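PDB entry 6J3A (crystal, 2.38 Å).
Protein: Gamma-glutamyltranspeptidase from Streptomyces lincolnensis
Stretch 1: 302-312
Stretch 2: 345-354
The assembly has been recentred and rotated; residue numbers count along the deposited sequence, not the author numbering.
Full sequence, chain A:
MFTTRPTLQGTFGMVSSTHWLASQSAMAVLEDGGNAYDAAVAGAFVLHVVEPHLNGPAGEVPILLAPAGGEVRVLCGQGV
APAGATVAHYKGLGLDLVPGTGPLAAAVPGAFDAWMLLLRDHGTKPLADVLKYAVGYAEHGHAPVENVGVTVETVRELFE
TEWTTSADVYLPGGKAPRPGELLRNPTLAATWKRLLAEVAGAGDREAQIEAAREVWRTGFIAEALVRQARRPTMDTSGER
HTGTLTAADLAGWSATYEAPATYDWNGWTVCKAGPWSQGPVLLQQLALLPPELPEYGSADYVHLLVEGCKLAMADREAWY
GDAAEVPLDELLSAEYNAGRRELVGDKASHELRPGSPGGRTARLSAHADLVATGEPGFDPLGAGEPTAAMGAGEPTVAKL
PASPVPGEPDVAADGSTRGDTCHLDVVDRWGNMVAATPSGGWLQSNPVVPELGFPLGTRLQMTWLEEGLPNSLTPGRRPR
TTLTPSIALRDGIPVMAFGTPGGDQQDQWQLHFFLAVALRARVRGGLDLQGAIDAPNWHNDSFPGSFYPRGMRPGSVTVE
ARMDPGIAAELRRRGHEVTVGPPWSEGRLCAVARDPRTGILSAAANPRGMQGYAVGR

Stretch 1, residues 302-312: VHLLVEGCKLA
Stretch 2 345-354: GDKASHELRP

An irregular segment can be held against a helix by side chains that reach for its backbone, and residues 302-312 and 345-354 of this gamma-glutamyltranspeptidase give a compact example. The first stretch is helical throughout, part of a longer helix, with i to i+4 bonds such as Glu307 N to His303 O (3.1 Å) and Leu311 N to Glu307 O (3.1 Å). The second has no regular helix or strand. Its phi/psi pairs begin at -110/175 for Gly345 and -60/-35 for Asp346, are extended from Lys347 (-96/160) through Ala348 (-82/130) to Ser349 (-75/136), break at His350 (-109/12), and extend again at Glu351 (-115/145) and Leu352 (-88/119), with psi falling to 78° at Arg353 (phi -129°). Both chains advance in the same sense: CA of Glu307 lies 6.8 Å from CA of Ala348, CA of Lys310 7.2 Å from CA of Leu352, and CA of Leu311 6.1 Å from CA of Arg353. Together they bury 436 Å².

His303, Glu307 and Lys310 direct their CA-to-CB bonds toward the loop. His303 (chi1 t, chi2 82°) donates from NE2 to Gly345 O at 2.9 Å with an angle of 165°, a nearly straight bond that meets the ring near its plane. Its ND1 is satisfied elsewhere in the structure.

One turn on, Glu307 (chi1 m, chi2 m, chi3 102°) accepts a hydrogen bond at OE2 from Ser349 N, 2.7 Å at 168°. Its other oxygen, OE1, forms a salt bridge with Lys310 NZ at 2.7 Å, so the carboxylate joins the loop backbone to a neighbouring helix side chain. Lys310 adopts a bent conformation (chi1 -90°, chi2 125°, chi3 106°, chi4 t) that brings CE within 2.9 Å of Ser349 O. NZ is 3.2 Å from that same Ser349 O, but the angle is too poor for a hydrogen bond.

Within its own stretch, Ser349 (chi1 t) accepts at OG a hydrogen bond from Glu351 N at 3.3 Å, across the break at His350. Farther along, Arg353 (chi1 m, chi2 137°, chi3 p, chi4 -146°) has a sideways CA-to-CB bond but returns its end to the helix, where NH1 lies 3.3 Å from CD2 of Leu311 (chi1 m, chi2 t). Finally, a water accepts from Arg353 N (3.1 Å) and donates weakly to Lys310 O (2.9 Å) and Glu351 O (3.3 Å), bridging the two backbones.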

# COMPACT_ATOMS: atom_id res chain seq x y z
N VAL A 302 -26.05 14.51 -3.48
CA VAL A 302 -25.03 15.51 -3.14
C VAL A 302 -25.68 16.76 -2.56
O VAL A 302 -25.37 17.14 -1.42
CB VAL A 302 -24.18 15.88 -4.37
CG1 VAL A 302 -23.29 17.09 -4.11
CG2 VAL A 302 -23.32 14.69 -4.77
N HIS A 303 -26.55 17.39 -3.35
CA HIS A 303 -27.34 18.57 -2.93
C HIS A 303 -27.91 18.43 -1.52
O HIS A 303 -27.70 19.29 -0.67
CB HIS A 303 -28.50 18.84 -3.91
CG HIS A 303 -29.40 19.97 -3.48
ND1 HIS A 303 -29.09 21.29 -3.72
CD2 HIS A 303 -30.57 19.97 -2.80
CE1 HIS A 303 -30.04 22.05 -3.21
NE2 HIS A 303 -30.95 21.28 -2.64
N LEU A 304 -28.62 17.33 -1.30
CA LEU A 304 -29.19 17.01 0.00
C LEU A 304 -28.17 17.06 1.14
O LEU A 304 -28.44 17.62 2.19
CB LEU A 304 -29.85 15.62 -0.02
CG LEU A 304 -30.39 15.12 1.32
CD1 LEU A 304 -31.60 15.93 1.76
CD2 LEU A 304 -30.72 13.64 1.27
N LEU A 305 -27.02 16.44 0.91
CA LEU A 305 -25.94 16.41 1.89
C LEU A 305 -25.26 17.76 2.11
O LEU A 305 -24.81 18.04 3.23
CB LEU A 305 -24.88 15.38 1.50
CG LEU A 305 -25.35 13.91 1.48
CD1 LEU A 305 -24.17 12.97 1.26
CD2 LEU A 305 -26.11 13.51 2.73
N VAL A 306 -25.16 18.57 1.06
CA VAL A 306 -24.52 19.90 1.15
C VAL A 306 -25.37 20.83 2.02
O VAL A 306 -24.90 21.42 3.00
CB VAL A 306 -24.27 20.49 -0.27
CG1 VAL A 306 -23.84 21.97 -0.21
CG2 VAL A 306 -23.21 19.68 -1.00
N GLU A 307 -26.64 20.95 1.66
CA GLU A 307 -27.58 21.76 2.42
C GLU A 307 -27.68 21.30 3.88
O GLU A 307 -27.67 22.11 4.80
CB GLU A 307 -28.95 21.79 1.74
CG GLU A 307 -28.94 22.43 0.36
CD GLU A 307 -28.22 23.75 0.37
OE1 GLU A 307 -27.05 23.78 -0.08
OE2 GLU A 307 -28.79 24.74 0.88
N GLY A 308 -27.75 19.99 4.08
CA GLY A 308 -27.76 19.41 5.43
C GLY A 308 -26.51 19.76 6.21
O GLY A 308 -26.58 20.12 7.38
N CYS A 309 -25.36 19.65 5.56
CA CYS A 309 -24.08 20.05 6.14
C CYS A 309 -24.04 21.53 6.56
O CYS A 309 -23.58 21.84 7.66
CB CYS A 309 -22.95 19.75 5.17
SG CYS A 309 -21.34 20.32 5.76
N LYS A 310 -24.52 22.42 5.69
CA LYS A 310 -24.63 23.85 6.02
C LYS A 310 -25.41 24.08 7.31
O LYS A 310 -24.97 24.81 8.19
CB LYS A 310 -25.26 24.65 4.85
CG LYS A 310 -24.22 25.17 3.85
CD LYS A 310 -24.46 24.75 2.41
CE LYS A 310 -24.98 25.87 1.54
NZ LYS A 310 -24.90 25.47 0.11
N LEU A 311 -26.56 23.43 7.42
CA LEU A 311 -27.41 23.58 8.60
C LEU A 311 -26.76 23.00 9.85
O LEU A 311 -26.92 23.55 10.93
CB LEU A 311 -28.77 22.92 8.37
CG LEU A 311 -29.62 23.43 7.20
CD1 LEU A 311 -30.82 22.53 6.97
CD2 LEU A 311 -30.07 24.87 7.42
N ALA A 312 -26.03 21.89 9.71
CA ALA A 312 -25.34 21.30 10.86
C ALA A 312 -24.16 22.18 11.29
O ALA A 312 -23.90 22.30 12.48
CB ALA A 312 -24.87 19.89 10.56
N GLY A 345 -34.12 23.17 0.87
CA GLY A 345 -34.97 23.61 -0.23
C GLY A 345 -34.40 23.15 -1.56
O GLY A 345 -33.31 22.59 -1.61
N ASP A 346 -35.15 23.39 -2.62
CA ASP A 346 -34.71 23.07 -3.98
C ASP A 346 -33.43 23.82 -4.36
O ASP A 346 -32.59 23.28 -5.09
CB ASP A 346 -35.80 23.39 -5.00
CG ASP A 346 -37.01 22.46 -4.89
OD1 ASP A 346 -36.99 21.50 -4.09
OD2 ASP A 346 -37.99 22.71 -5.63
N LYS A 347 -33.31 25.05 -3.87
CA LYS A 347 -32.16 25.92 -4.13
C LYS A 347 -31.11 25.87 -3.01
O LYS A 347 -31.38 25.47 -1.87
CB LYS A 347 -32.61 27.37 -4.37
CG LYS A 347 -32.60 27.80 -5.83
CD LYS A 347 -33.45 26.92 -6.75
CE LYS A 347 -33.68 27.54 -8.13
NZ LYS A 347 -32.45 28.14 -8.75
N ALA A 348 -29.91 26.30 -3.37
CA ALA A 348 -28.77 26.26 -2.47
C ALA A 348 -28.83 27.48 -1.56
O ALA A 348 -29.00 28.60 -2.04
CB ALA A 348 -27.48 26.26 -3.27
N SER A 349 -28.71 27.24 -0.26
CA SER A 349 -28.64 28.30 0.73
C SER A 349 -27.26 28.99 0.70
O SER A 349 -26.23 28.32 0.60
CB SER A 349 -28.92 27.73 2.13
OG SER A 349 -28.94 28.74 3.12
N HIS A 350 -27.26 30.32 0.76
CA HIS A 350 -26.05 31.14 0.91
C HIS A 350 -25.99 31.76 2.31
O HIS A 350 -25.16 32.63 2.58
CB HIS A 350 -26.04 32.25 -0.14
CG HIS A 350 -25.78 31.76 -1.53
ND1 HIS A 350 -24.84 32.34 -2.35
CD2 HIS A 350 -26.32 30.73 -2.23
CE1 HIS A 350 -24.83 31.70 -3.51
NE2 HIS A 350 -25.71 30.72 -3.46
N GLU A 351 -26.86 31.29 3.20
CA GLU A 351 -27.14 31.91 4.49
C GLU A 351 -26.69 30.95 5.59
O GLU A 351 -26.81 29.72 5.44
CB GLU A 351 -28.64 32.19 4.62
CG GLU A 351 -29.12 33.49 3.97
CD GLU A 351 -29.09 33.46 2.44
OE1 GLU A 351 -29.71 32.56 1.84
OE2 GLU A 351 -28.44 34.35 1.84
N LEU A 352 -26.19 31.51 6.68
CA LEU A 352 -25.90 30.73 7.87
C LEU A 352 -27.17 30.71 8.72
O LEU A 352 -27.65 31.76 9.14
CB LEU A 352 -24.74 31.34 8.65
CG LEU A 352 -24.18 30.48 9.78
CD1 LEU A 352 -23.47 29.27 9.20
CD2 LEU A 352 -23.23 31.27 10.66
N ARG A 353 -27.72 29.52 8.97
CA ARG A 353 -29.04 29.37 9.60
C ARG A 353 -29.02 28.43 10.79
O ARG A 353 -29.45 27.28 10.67
CB ARG A 353 -30.05 28.85 8.57
CG ARG A 353 -30.30 29.80 7.41
CD ARG A 353 -30.35 29.05 6.09
NE ARG A 353 -31.69 28.57 5.75
CZ ARG A 353 -31.99 27.44 5.10
NH1 ARG A 353 -31.06 26.57 4.72
NH2 ARG A 353 -33.26 27.15 4.85
N PRO A 354 -28.53 28.90 11.96
CA PRO A 354 -28.55 28.04 13.13
C PRO A 354 -29.95 27.92 13.68
O PRO A 354 -30.75 28.85 13.55
CB PRO A 354 -27.65 28.77 14.14
CG PRO A 354 -27.63 30.19 13.69
CD PRO A 354 -28.19 30.29 12.30
O HOH W 1 -26.62 27.06 7.43